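Long-range contacts in adenylosuccinate lyase (PDB 4EEI), which probably catalyses the elimination of fumarate from adenylosuccinate, giving AMP, and from the succinyl-carboxamide intermediate of IMP synthesis: residues I13-K19 with Q105-S109; E27-L31 with F87-V92; S95-S100 with V178-G182; T211-D217 with C295-R301. One frame throughout, in Å; residues are numbered along the deposited sequence.

Contact 1. Residues I13-K19 with Q105-S109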
# COMPACT_ATOMS: atom_id res chain seq x y z
N ILE B 13 -25.61 -9.96 -5.99
CA ILE B 13 -25.60 -9.88 -4.54
C ILE B 13 -25.42 -8.44 -4.09
O ILE B 13 -26.05 -7.99 -3.12
CB ILE B 13 -24.49 -10.75 -3.93
CG1 ILE B 13 -24.82 -12.23 -4.09
CG2 ILE B 13 -24.28 -10.40 -2.47
CD1 ILE B 13 -23.62 -13.14 -3.93
N TRP B 14 -24.55 -7.71 -4.78
CA TRP B 14 -24.25 -6.33 -4.44
C TRP B 14 -25.11 -5.31 -5.14
O TRP B 14 -24.96 -4.09 -4.90
CB TRP B 14 -22.77 -6.05 -4.65
CG TRP B 14 -21.90 -6.96 -3.81
CD1 TRP B 14 -21.33 -8.17 -4.17
CD2 TRP B 14 -21.51 -6.76 -2.41
NE1 TRP B 14 -20.62 -8.71 -3.13
CE2 TRP B 14 -20.69 -7.91 -2.04
CE3 TRP B 14 -21.74 -5.77 -1.46
CZ2 TRP B 14 -20.13 -8.05 -0.78
CZ3 TRP B 14 -21.17 -5.93 -0.19
CH2 TRP B 14 -20.39 -7.04 0.14
N ALA B 15 -26.00 -5.77 -6.00
CA ALA B 15 -26.93 -4.88 -6.71
C ALA B 15 -27.94 -4.28 -5.74
O ALA B 15 -28.27 -4.88 -4.72
CB ALA B 15 -27.64 -5.63 -7.83
N ASP B 16 -28.43 -3.08 -6.05
CA ASP B 16 -29.35 -2.40 -5.14
C ASP B 16 -30.50 -3.29 -4.68
O ASP B 16 -30.92 -3.23 -3.52
CB ASP B 16 -29.92 -1.12 -5.77
CG ASP B 16 -28.95 0.05 -5.73
OD1 ASP B 16 -27.88 -0.05 -5.08
OD2 ASP B 16 -29.27 1.09 -6.34
N GLU B 17 -31.02 -4.12 -5.57
CA GLU B 17 -32.19 -4.94 -5.20
C GLU B 17 -31.89 -5.90 -4.04
O GLU B 17 -32.69 -6.03 -3.11
CB GLU B 17 -32.75 -5.72 -6.38
CG GLU B 17 -33.95 -6.58 -5.97
CD GLU B 17 -34.49 -7.43 -7.10
OE1 GLU B 17 -35.56 -7.08 -7.65
OE2 GLU B 17 -33.86 -8.47 -7.42
N ASN B 18 -30.76 -6.59 -4.10
CA ASN B 18 -30.41 -7.50 -3.01
C ASN B 18 -29.94 -6.75 -1.77
O ASN B 18 -30.15 -7.22 -0.64
CB ASN B 18 -29.36 -8.53 -3.44
CG ASN B 18 -29.12 -9.57 -2.38
OD1 ASN B 18 -30.03 -10.33 -2.03
ND2 ASN B 18 -27.90 -9.61 -1.83
N LYS B 19 -29.30 -5.60 -1.97
CA LYS B 19 -28.89 -4.78 -0.83
C LYS B 19 -30.11 -4.45 0.03
O LYS B 19 -30.07 -4.61 1.25
CB LYS B 19 -28.20 -3.48 -1.29
CG LYS B 19 -27.75 -2.60 -0.12
CD LYS B 19 -28.13 -1.13 -0.30
CE LYS B 19 -27.24 -0.43 -1.30
NZ LYS B 19 -25.79 -0.62 -1.00
N GLN B 105 -24.66 -10.09 2.93
CA GLN B 105 -24.08 -10.01 1.59
C GLN B 105 -22.68 -10.61 1.55
O GLN B 105 -22.33 -11.34 0.62
CB GLN B 105 -24.02 -8.56 1.10
CG GLN B 105 -25.38 -7.97 0.76
CD GLN B 105 -25.28 -6.50 0.46
OE1 GLN B 105 -25.02 -5.69 1.35
NE2 GLN B 105 -25.46 -6.14 -0.81
N ILE B 106 -21.87 -10.30 2.56
CA ILE B 106 -20.51 -10.84 2.61
C ILE B 106 -20.56 -12.37 2.77
O ILE B 106 -19.79 -13.10 2.15
CB ILE B 106 -19.69 -10.20 3.75
CG1 ILE B 106 -19.45 -8.71 3.47
CG2 ILE B 106 -18.36 -10.91 3.90
CD1 ILE B 106 -18.81 -7.95 4.66
N ARG B 107 -21.47 -12.85 3.60
CA ARG B 107 -21.63 -14.28 3.82
C ARG B 107 -21.95 -15.01 2.52
O ARG B 107 -21.35 -16.06 2.20
CB ARG B 107 -22.74 -14.51 4.85
CG ARG B 107 -23.17 -15.94 5.04
CD ARG B 107 -24.60 -16.07 4.58
NE ARG B 107 -25.57 -15.95 5.64
CZ ARG B 107 -26.82 -15.51 5.48
NH1 ARG B 107 -27.25 -15.10 4.29
NH2 ARG B 107 -27.63 -15.44 6.52
N ASP B 108 -22.88 -14.47 1.75
CA ASP B 108 -23.27 -15.13 0.52
C ASP B 108 -22.18 -15.05 -0.54
O ASP B 108 -22.03 -15.95 -1.37
CB ASP B 108 -24.61 -14.58 0.03
CG ASP B 108 -25.75 -14.91 0.99
OD1 ASP B 108 -25.63 -15.92 1.73
OD2 ASP B 108 -26.75 -14.16 1.01
N SER B 109 -21.41 -13.97 -0.49
CA SER B 109 -20.29 -13.80 -1.40
C SER B 109 -19.18 -14.80 -1.05
O SER B 109 -18.58 -15.41 -1.93
CB SER B 109 -19.77 -12.37 -1.29
OG SER B 109 -20.72 -11.45 -1.79
O HOH W 1 -24.72 -3.47 -1.97
O HOH W 2 -27.10 -11.99 -0.45
O HOH W 3 -27.59 -4.83 2.62
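Gln105, on the long helix 94-131, enters as a knob into the hole formed by Ile13, Trp14, Asn18 and Lys19, where helix 8-14 breaks at Ala15 and helix 16-33 begins. Its CG stands beside the backbone N (chi1 -71°) and the chain then runs out extended, which carries the amide across to the break. There NE2 donates to Ile13 O at 3.0 Å, almost straight at 170°, with the acceptor in the amide plane but the donor tilted from the plane of the carbonyl. Asn18 ND2 reaches the same Ile13 O at 2.8 Å, in the carbonyl plane on a lone pair, so the Ile13 carbonyl, just before the break, is gripped by two amides.

Over one face of the indole, Gln105 CB makes a CH-pi contact, 4.2 Å from the centroid of the six-membered ring of Trp14; Ile13 CG2 lies over that same face. Ile106 CG1 meets the ring edge at Trp14 CH2, 3.8 Å away. Trp14 NE1 gives Ser109 OG a weak, bent bond of 3.1 Å, while this hydroxyl donates to Gln105 O at 2.9 Å. Three waters bridge the polar groups: one joins Trp14 O, Lys19 NZ and Gln105 NE2, a second joins Lys19 O to Gln105 OE1, and a third joins Asn18 ND2 to Asp108 OD2. Pro314 and Phe317 of helix 304-333 also pack here, and Lys19 lies beside Arg310 of the AMP site. The arrangement is a single knob-into-hole insertion of a long-helix residue into the junction of two helices, in an enzyme of the lyase 1 family.

Contact 2. Residues E27-L31 with F87-V92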
# COMPACT_ATOMS: atom_id res chain seq x y z
N GLU B 27 -34.39 -5.96 9.14
CA GLU B 27 -35.46 -5.21 9.80
C GLU B 27 -36.53 -6.14 10.36
O GLU B 27 -37.08 -5.91 11.44
CB GLU B 27 -36.14 -4.24 8.82
CG GLU B 27 -35.29 -3.05 8.36
CD GLU B 27 -35.30 -1.88 9.34
OE1 GLU B 27 -35.75 -2.05 10.50
OE2 GLU B 27 -34.86 -0.77 8.95
N LEU B 28 -36.84 -7.21 9.63
CA LEU B 28 -37.92 -8.10 10.03
C LEU B 28 -37.46 -9.05 11.12
O LEU B 28 -38.26 -9.55 11.90
CB LEU B 28 -38.46 -8.87 8.83
CG LEU B 28 -39.15 -8.00 7.79
CD1 LEU B 28 -39.63 -8.83 6.61
CD2 LEU B 28 -40.30 -7.25 8.45
N ALA B 29 -36.15 -9.30 11.18
CA ALA B 29 -35.60 -10.13 12.25
C ALA B 29 -35.76 -9.45 13.61
O ALA B 29 -36.23 -10.07 14.57
CB ALA B 29 -34.14 -10.46 11.98
N ILE B 30 -35.37 -8.18 13.70
CA ILE B 30 -35.53 -7.45 14.96
C ILE B 30 -37.02 -7.19 15.24
O ILE B 30 -37.46 -7.25 16.39
CB ILE B 30 -34.69 -6.15 15.00
CG1 ILE B 30 -34.76 -5.51 16.39
CG2 ILE B 30 -35.15 -5.15 13.93
CD1 ILE B 30 -34.25 -6.43 17.49
N LEU B 31 -37.80 -6.95 14.20
CA LEU B 31 -39.23 -6.70 14.39
C LEU B 31 -39.91 -7.93 14.98
O LEU B 31 -40.75 -7.82 15.87
CB LEU B 31 -39.90 -6.29 13.07
CG LEU B 31 -41.40 -5.95 13.11
CD1 LEU B 31 -41.68 -4.74 13.99
CD2 LEU B 31 -41.92 -5.70 11.69
N PHE B 87 -44.16 -0.22 14.04
CA PHE B 87 -42.96 -0.62 14.75
C PHE B 87 -41.83 -0.98 13.80
O PHE B 87 -40.80 -1.51 14.23
CB PHE B 87 -43.26 -1.77 15.72
CG PHE B 87 -44.11 -1.35 16.90
CD1 PHE B 87 -45.43 -1.75 17.00
CD2 PHE B 87 -43.58 -0.54 17.88
CE1 PHE B 87 -46.21 -1.36 18.08
CE2 PHE B 87 -44.34 -0.14 18.96
CZ PHE B 87 -45.66 -0.55 19.06
N PHE B 88 -42.01 -0.68 12.52
CA PHE B 88 -40.94 -0.89 11.56
C PHE B 88 -39.79 0.05 11.92
O PHE B 88 -39.99 1.24 12.16
CB PHE B 88 -41.42 -0.64 10.13
CG PHE B 88 -40.51 -1.22 9.08
CD1 PHE B 88 -40.53 -2.58 8.80
CD2 PHE B 88 -39.61 -0.41 8.39
CE1 PHE B 88 -39.69 -3.12 7.83
CE2 PHE B 88 -38.76 -0.95 7.43
CZ PHE B 88 -38.80 -2.31 7.15
N HIS B 89 -38.58 -0.52 11.99
CA HIS B 89 -37.39 0.25 12.34
C HIS B 89 -37.52 0.93 13.71
O HIS B 89 -37.34 2.13 13.85
CB HIS B 89 -37.09 1.28 11.25
CG HIS B 89 -35.68 1.78 11.27
ND1 HIS B 89 -34.65 1.14 10.61
CD2 HIS B 89 -35.12 2.87 11.86
CE1 HIS B 89 -33.52 1.81 10.80
NE2 HIS B 89 -33.79 2.86 11.56
N PHE B 90 -37.85 0.13 14.72
CA PHE B 90 -38.07 0.66 16.05
C PHE B 90 -36.86 0.35 16.91
O PHE B 90 -36.40 -0.80 16.95
CB PHE B 90 -39.34 0.03 16.64
CG PHE B 90 -39.72 0.56 17.98
CD1 PHE B 90 -39.31 -0.09 19.13
CD2 PHE B 90 -40.53 1.68 18.09
CE1 PHE B 90 -39.68 0.38 20.38
CE2 PHE B 90 -40.91 2.16 19.34
CZ PHE B 90 -40.48 1.51 20.49
N GLY B 91 -36.31 1.36 17.58
CA GLY B 91 -35.22 1.15 18.52
C GLY B 91 -33.83 1.02 17.90
O GLY B 91 -32.83 1.36 18.54
N VAL B 92 -33.77 0.53 16.67
CA VAL B 92 -32.49 0.37 15.98
C VAL B 92 -31.93 1.70 15.50
O VAL B 92 -32.68 2.67 15.34
CB VAL B 92 -32.61 -0.56 14.76
CG1 VAL B 92 -32.79 -2.00 15.19
CG2 VAL B 92 -33.77 -0.12 13.86
O HOH W 4 -37.73 -3.19 12.01
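Glu27 and Leu31, one turn apart on helix 16-33, lie beside His89 and Phe88 of the irregular loop 87-92, with CA atoms 6.3 Å apart for Glu27 and His89 and 6.7 Å for Leu31 and Phe88; the loop takes a left-handed backbone conformation at His89. The Glu27 chain bends at CG (chi2 -83°), which brings its carboxylate round to the imidazole. His89 ND1 donates to Glu27 OE2 at 2.5 Å and 166°, in the ring plane and on the syn lone pair, with carboxylate and ring turned 56° apart. Val92 CG2 sits over the centre of one imidazole face, so the ring is fixed at both edge and face. This His-carboxylate pair belongs to the loop leading through Thr93 to helix 94-131; Thr93 and Ser94 are fumarate-binding residues, and the side chain of His89 is about 5 Å from a bound succinate at the nearest atoms.

Glu27 OE1 stands over a face of the Phe88 ring and takes a hydrogen bond from a water that also donates to Glu27 O and accepts from His89 N. The methylenes of Glu27 cross Phe88 at about a right angle, CB coming 3.7 Å from CZ. Leu28 CD2 meets the edge of that ring, and Leu31 CD1 packs 3.8 Å from Phe87 CB. Ile30 CG2 slides past Val92 CG1 at 4.1 Å. His358 of the second subunit is hydrogen-bonded to Gly91 N and meets Phe90 edge-to-face.

Contact 3. Residues S95-S100 with V178-G182; sequences SDIIDS and VQFSG. With AMP (adenosine monophosphate), chain O; EDO (1,2-ethanediol), chain P.
Asp96 and Gln179 cross at about a right angle, with the carboxylate and amide planes 86° apart. The Gln179 side chain leaves through the position between backbone N and carbonyl carbon (chi1 59°) and then extends toward the Ser95 carbonyl, where NE2 gives a weak bond to Ser95 O; its stronger partner is Gln212 O. Asp96 OD1 comes within 3.0 Å of Gln179 OE1, a meeting of two acceptors. Backbone N-H groups compensate the carboxylate: Gly182 N donates to Asp96 OD2 at 2.8 Å on the syn lone pair, and Ser181 N reaches Asp96 OD1 at 3.2 Å from above the carboxylate plane. Thr93 N also bonds to OD2, tying the start of helix 94-131 to the same group.

One turn on, Ser100 OG lies beside its own backbone N and works in both directions, donating to Asp96 O at 2.8 Å, nearly along the C=O axis, and accepting from Gln179 N at 2.9 Å and 170°. Val178 CB packs against this hydroxyl, 3.3 Å from Ser100 OG. The Asp99 carboxylate is roughly parallel to the Gln179 amide, but its charge is paired with Arg216.

Along the helix's ligand-facing side, Ser95 OG bonds to Arg301 NH1 and lies 3.7 Å from AMP C2, with Ile98 CD1 close to the same carbon. The contact is fully buried, and its polar chemistry implies that a loop lacking regular structure is held to the AMP-lining turn of the helix chiefly through its backbone N-H groups, which would be expected to stabilise the negative charge on Asp96.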
# COMPACT_ATOMS: atom_id res chain seq x y z
N SER B 95 -27.40 1.98 11.17
CA SER B 95 -26.30 1.06 10.91
C SER B 95 -26.46 -0.32 11.57
O SER B 95 -25.73 -1.24 11.23
CB SER B 95 -24.95 1.69 11.25
OG SER B 95 -24.55 2.58 10.22
N ASP B 96 -27.39 -0.46 12.52
CA ASP B 96 -27.73 -1.80 12.99
C ASP B 96 -28.25 -2.57 11.78
O ASP B 96 -27.97 -3.75 11.61
CB ASP B 96 -28.84 -1.76 14.04
CG ASP B 96 -28.36 -1.30 15.41
OD1 ASP B 96 -27.19 -1.52 15.76
OD2 ASP B 96 -29.19 -0.72 16.16
N ILE B 97 -29.02 -1.88 10.95
CA ILE B 97 -29.60 -2.53 9.78
C ILE B 97 -28.57 -2.68 8.66
O ILE B 97 -28.40 -3.76 8.09
CB ILE B 97 -30.82 -1.74 9.25
CG1 ILE B 97 -31.85 -1.52 10.36
CG2 ILE B 97 -31.45 -2.47 8.05
CD1 ILE B 97 -32.36 -2.80 11.03
N ILE B 98 -27.87 -1.59 8.35
CA ILE B 98 -26.91 -1.60 7.24
C ILE B 98 -25.81 -2.64 7.45
O ILE B 98 -25.52 -3.43 6.56
CB ILE B 98 -26.21 -0.24 7.08
CG1 ILE B 98 -27.23 0.85 6.74
CG2 ILE B 98 -25.13 -0.31 6.01
CD1 ILE B 98 -26.68 2.26 6.87
N ASP B 99 -25.20 -2.62 8.63
CA ASP B 99 -24.05 -3.48 8.88
C ASP B 99 -24.45 -4.94 9.03
O ASP B 99 -23.71 -5.83 8.60
CB ASP B 99 -23.26 -3.00 10.12
CG ASP B 99 -22.45 -1.74 9.85
OD1 ASP B 99 -22.41 -1.26 8.69
OD2 ASP B 99 -21.82 -1.23 10.81
N SER B 100 -25.61 -5.20 9.62
CA SER B 100 -26.08 -6.57 9.74
C SER B 100 -26.44 -7.13 8.36
O SER B 100 -26.15 -8.28 8.05
CB SER B 100 -27.26 -6.65 10.71
OG SER B 100 -26.84 -6.33 12.03
N VAL B 178 -23.67 -9.79 13.61
CA VAL B 178 -24.69 -8.78 13.42
C VAL B 178 -24.81 -7.94 14.69
O VAL B 178 -24.24 -8.29 15.73
CB VAL B 178 -26.05 -9.41 13.07
CG1 VAL B 178 -25.96 -10.15 11.73
CG2 VAL B 178 -26.48 -10.37 14.17
N GLN B 179 -25.52 -6.82 14.61
CA GLN B 179 -25.73 -5.99 15.79
C GLN B 179 -27.14 -5.43 15.80
O GLN B 179 -27.69 -5.06 14.76
CB GLN B 179 -24.72 -4.83 15.83
CG GLN B 179 -24.79 -3.90 14.59
CD GLN B 179 -24.40 -2.46 14.90
OE1 GLN B 179 -24.24 -2.08 16.05
NE2 GLN B 179 -24.25 -1.66 13.85
N PHE B 180 -27.73 -5.36 16.99
CA PHE B 180 -28.95 -4.59 17.18
C PHE B 180 -28.82 -3.88 18.52
O PHE B 180 -29.48 -4.22 19.50
CB PHE B 180 -30.18 -5.51 17.16
CG PHE B 180 -30.36 -6.27 15.87
CD1 PHE B 180 -31.09 -5.73 14.83
CD2 PHE B 180 -29.81 -7.54 15.72
CE1 PHE B 180 -31.27 -6.42 13.64
CE2 PHE B 180 -29.98 -8.25 14.52
CZ PHE B 180 -30.71 -7.69 13.48
N SER B 181 -27.92 -2.89 18.56
CA SER B 181 -27.53 -2.27 19.82
C SER B 181 -27.95 -0.80 19.93
O SER B 181 -27.74 -0.17 20.96
CB SER B 181 -26.01 -2.40 20.01
OG SER B 181 -25.30 -1.91 18.89
N GLY B 182 -28.54 -0.25 18.88
CA GLY B 182 -29.01 1.12 18.96
C GLY B 182 -27.91 2.14 18.67
O GLY B 182 -26.80 1.78 18.29
P AMP O . -22.32 7.77 1.35
O1P AMP O . -22.48 8.13 -0.11
O2P AMP O . -21.28 8.58 2.08
O3P AMP O . -22.26 6.29 1.61
O5' AMP O . -23.71 8.22 2.02
C5' AMP O . -24.04 7.83 3.35
C4' AMP O . -25.54 7.96 3.57
O4' AMP O . -25.88 7.57 4.90
C3' AMP O . -26.01 9.39 3.38
O3' AMP O . -27.17 9.40 2.55
C2' AMP O . -26.38 9.87 4.77
O2' AMP O . -27.53 10.72 4.73
C1' AMP O . -26.68 8.58 5.52
N9 AMP O . -26.36 8.72 6.96
C8 AMP O . -26.13 9.87 7.61
N7 AMP O . -25.87 9.64 8.92
C5 AMP O . -25.95 8.32 9.12
C6 AMP O . -25.78 7.40 10.27
N6 AMP O . -25.48 7.88 11.50
N1 AMP O . -25.95 6.08 10.05
C2 AMP O . -26.25 5.60 8.83
N3 AMP O . -26.41 6.37 7.74
C4 AMP O . -26.27 7.71 7.82
C1 EDO P . -19.20 -7.10 8.25
O1 EDO P . -18.24 -6.91 9.31
C2 EDO P . -20.31 -6.05 8.34
O2 EDO P . -20.97 -6.18 9.60

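Contact 4. Residues T211-D217 with C295-R301. With AMP (adenosine monophosphate), chain O.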
# COMPACT_ATOMS: atom_id res chain seq x y z
N THR B 211 -20.61 -0.44 18.32
CA THR B 211 -20.85 0.97 18.55
C THR B 211 -22.18 1.37 17.92
O THR B 211 -23.14 0.60 17.97
CB THR B 211 -19.72 1.86 18.00
OG1 THR B 211 -19.45 1.50 16.64
CG2 THR B 211 -18.46 1.68 18.83
N GLN B 212 -22.15 2.43 17.12
CA GLN B 212 -23.19 2.61 16.13
C GLN B 212 -22.99 1.52 15.09
O GLN B 212 -23.95 0.99 14.53
CB GLN B 212 -23.10 3.99 15.48
CG GLN B 212 -24.21 4.26 14.48
CD GLN B 212 -24.48 5.73 14.28
OE1 GLN B 212 -24.06 6.32 13.29
NE2 GLN B 212 -25.19 6.34 15.22
N VAL B 213 -21.72 1.19 14.83
CA VAL B 213 -21.35 0.29 13.76
C VAL B 213 -20.75 -1.00 14.30
O VAL B 213 -20.36 -1.08 15.46
CB VAL B 213 -20.35 0.94 12.79
CG1 VAL B 213 -20.99 2.13 12.09
CG2 VAL B 213 -19.09 1.36 13.53
N ILE B 214 -20.66 -2.01 13.44
CA ILE B 214 -19.84 -3.19 13.71
C ILE B 214 -18.41 -2.78 13.38
O ILE B 214 -18.18 -2.09 12.38
CB ILE B 214 -20.29 -4.34 12.81
CG1 ILE B 214 -21.58 -4.96 13.36
CG2 ILE B 214 -19.20 -5.40 12.66
CD1 ILE B 214 -22.14 -6.08 12.50
N PRO B 215 -17.43 -3.16 14.23
CA PRO B 215 -16.06 -2.69 13.99
C PRO B 215 -15.48 -3.22 12.67
O PRO B 215 -15.74 -4.36 12.28
CB PRO B 215 -15.27 -3.22 15.20
CG PRO B 215 -16.11 -4.36 15.74
CD PRO B 215 -17.54 -3.97 15.46
N ARG B 216 -14.70 -2.38 11.99
CA ARG B 216 -14.30 -2.69 10.62
C ARG B 216 -13.13 -3.66 10.50
O ARG B 216 -12.75 -4.01 9.38
CB ARG B 216 -14.03 -1.40 9.84
CG ARG B 216 -15.07 -1.12 8.75
CD ARG B 216 -16.49 -1.08 9.33
NE ARG B 216 -17.52 -1.06 8.28
CZ ARG B 216 -18.82 -1.16 8.52
NH1 ARG B 216 -19.26 -1.30 9.77
NH2 ARG B 216 -19.68 -1.13 7.52
N ASP B 217 -12.58 -4.11 11.63
CA ASP B 217 -11.45 -5.04 11.58
C ASP B 217 -11.87 -6.45 11.15
O ASP B 217 -11.02 -7.26 10.75
CB ASP B 217 -10.69 -5.09 12.91
CG ASP B 217 -11.51 -5.71 14.04
OD1 ASP B 217 -11.29 -6.89 14.39
OD2 ASP B 217 -12.37 -4.99 14.60
N CYS B 295 -10.74 0.93 9.26
CA CYS B 295 -10.89 0.56 10.67
C CYS B 295 -10.87 1.76 11.60
O CYS B 295 -11.51 1.75 12.66
CB CYS B 295 -9.75 -0.37 11.10
SG CYS B 295 -9.82 -2.02 10.38
N VAL B 296 -10.12 2.79 11.22
CA VAL B 296 -9.86 3.91 12.14
C VAL B 296 -11.01 4.92 12.12
O VAL B 296 -10.86 6.05 11.63
CB VAL B 296 -8.51 4.58 11.82
CG1 VAL B 296 -8.10 5.53 12.95
CG2 VAL B 296 -7.45 3.50 11.63
N LEU B 297 -12.15 4.50 12.67
CA LEU B 297 -13.33 5.36 12.76
C LEU B 297 -13.34 6.21 14.03
O LEU B 297 -12.87 5.76 15.09
CB LEU B 297 -14.60 4.51 12.71
CG LEU B 297 -14.71 3.61 11.47
CD1 LEU B 297 -16.02 2.82 11.53
CD2 LEU B 297 -14.61 4.42 10.16
N TRP B 298 -13.87 7.42 13.93
CA TRP B 298 -13.92 8.32 15.06
C TRP B 298 -15.00 7.96 16.04
O TRP B 298 -16.18 7.81 15.67
CB TRP B 298 -14.13 9.75 14.58
CG TRP B 298 -12.93 10.34 13.88
CD1 TRP B 298 -11.78 9.67 13.46
CD2 TRP B 298 -12.72 11.73 13.49
NE1 TRP B 298 -10.91 10.54 12.85
CE2 TRP B 298 -11.41 11.79 12.84
CE3 TRP B 298 -13.46 12.90 13.61
CZ2 TRP B 298 -10.89 12.97 12.34
CZ3 TRP B 298 -12.92 14.08 13.10
CH2 TRP B 298 -11.67 14.11 12.48
N HIS B 299 -14.60 7.77 17.29
CA HIS B 299 -15.52 7.54 18.38
C HIS B 299 -16.44 6.39 18.07
O HIS B 299 -16.00 5.34 17.58
CB HIS B 299 -16.31 8.80 18.69
CG HIS B 299 -15.47 9.92 19.26
ND1 HIS B 299 -14.66 9.73 20.32
CD2 HIS B 299 -15.33 11.25 18.89
CE1 HIS B 299 -14.03 10.89 20.61
NE2 HIS B 299 -14.44 11.81 19.73
N GLU B 300 -17.74 6.61 18.22
CA GLU B 300 -18.72 5.54 18.06
C GLU B 300 -19.10 5.35 16.59
O GLU B 300 -20.02 4.60 16.27
CB GLU B 300 -19.96 5.79 18.91
CG GLU B 300 -19.74 5.55 20.39
CD GLU B 300 -18.72 6.50 20.99
OE1 GLU B 300 -18.90 7.72 20.84
OE2 GLU B 300 -17.75 6.02 21.60
N ARG B 301 -18.38 6.03 15.71
CA ARG B 301 -18.53 5.83 14.27
C ARG B 301 -18.45 7.11 13.45
O ARG B 301 -18.79 8.20 13.91
CB ARG B 301 -19.84 5.08 13.95
CG ARG B 301 -21.00 5.98 13.56
CD ARG B 301 -20.82 6.59 12.18
NE ARG B 301 -20.74 5.59 11.12
CZ ARG B 301 -21.78 4.92 10.63
NH1 ARG B 301 -23.00 5.14 11.12
NH2 ARG B 301 -21.61 4.04 9.67
P AMP O . -22.32 7.77 1.35
O1P AMP O . -22.48 8.13 -0.11
O2P AMP O . -21.28 8.58 2.08
O3P AMP O . -22.26 6.29 1.61
O5' AMP O . -23.71 8.22 2.02
C5' AMP O . -24.04 7.83 3.35
C4' AMP O . -25.54 7.96 3.57
O4' AMP O . -25.88 7.57 4.90
C3' AMP O . -26.01 9.39 3.38
O3' AMP O . -27.17 9.40 2.55
C2' AMP O . -26.38 9.87 4.77
O2' AMP O . -27.53 10.72 4.73
C1' AMP O . -26.68 8.58 5.52
N9 AMP O . -26.36 8.72 6.96
C8 AMP O . -26.13 9.87 7.61
N7 AMP O . -25.87 9.64 8.92
C5 AMP O . -25.95 8.32 9.12
C6 AMP O . -25.78 7.40 10.27
N6 AMP O . -25.48 7.88 11.50
N1 AMP O . -25.95 6.08 10.05
C2 AMP O . -26.25 5.60 8.83
N3 AMP O . -26.41 6.37 7.74
C4 AMP O . -26.27 7.71 7.82
O HOH W 5 -13.56 0.09 13.39
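Gln212 and Arg301 meet at the adenine of AMP. Gln212 OE1 accepts from AMP N6 at 2.8 Å and, in the Arg301 conformer described, from Arg301 NH1 at 2.7 Å, the latter bond in the carbonyl plane on a lone pair. Amide and guanidinium are turned 73° apart, and Arg301 NH1 approaches AMP N1 to 3.3 Å. Ser95 and His305 bond to NH1 and NH2. The other end of the Gln212 amide, NE2, is bonded to Ala183 O and weakly to a bound succinate.

Next come the backbone and the Thr211 hydroxyl: Gln212 N donates to Glu300 O at 3.2 Å, and Thr211 OG1, in the conformer described, accepts from Val213 N at 2.9 Å in an ST turn. A type II' turn from Trp298 to Arg301 presents the arginine. Farther along, Val213 CG2 packs 3.9 Å from Leu297 CD1, and a water joins Arg216 N to Cys295 O.

Arg216 bridges Asp99 on helix 94-131 and Glu309 on helix 304-333. Glu300, in the conformer given, makes a salt bridge with Lys153 and accepts from the backbone N of Arg139, both of the second subunit. Arg163 and Arg164 of that subunit hold Asp217, where helix 217-244 starts.

Overall arrangement
Contacts 3 and 4 are the buried pair, both reaching AMP, and they are joined directly by an amide-carbonyl link and a salt bridge. Contacts 1 and 2 are partly buried, share helix 16-33 and, like contact 4, use bridging waters, but their centres lie about 20 Å apart. Helix 94-131 serves both contact 1, through an amide knob set against the Trp14 indole of the other segment, and contact 3, through a carboxylate and a serine. Contact 2 packs onto contact 3, with Ile30 and Val92 against Phe180 and Glu27 and His89 against Ile97. The second subunit touches contacts 2 and 4, and the third reaches contact 4.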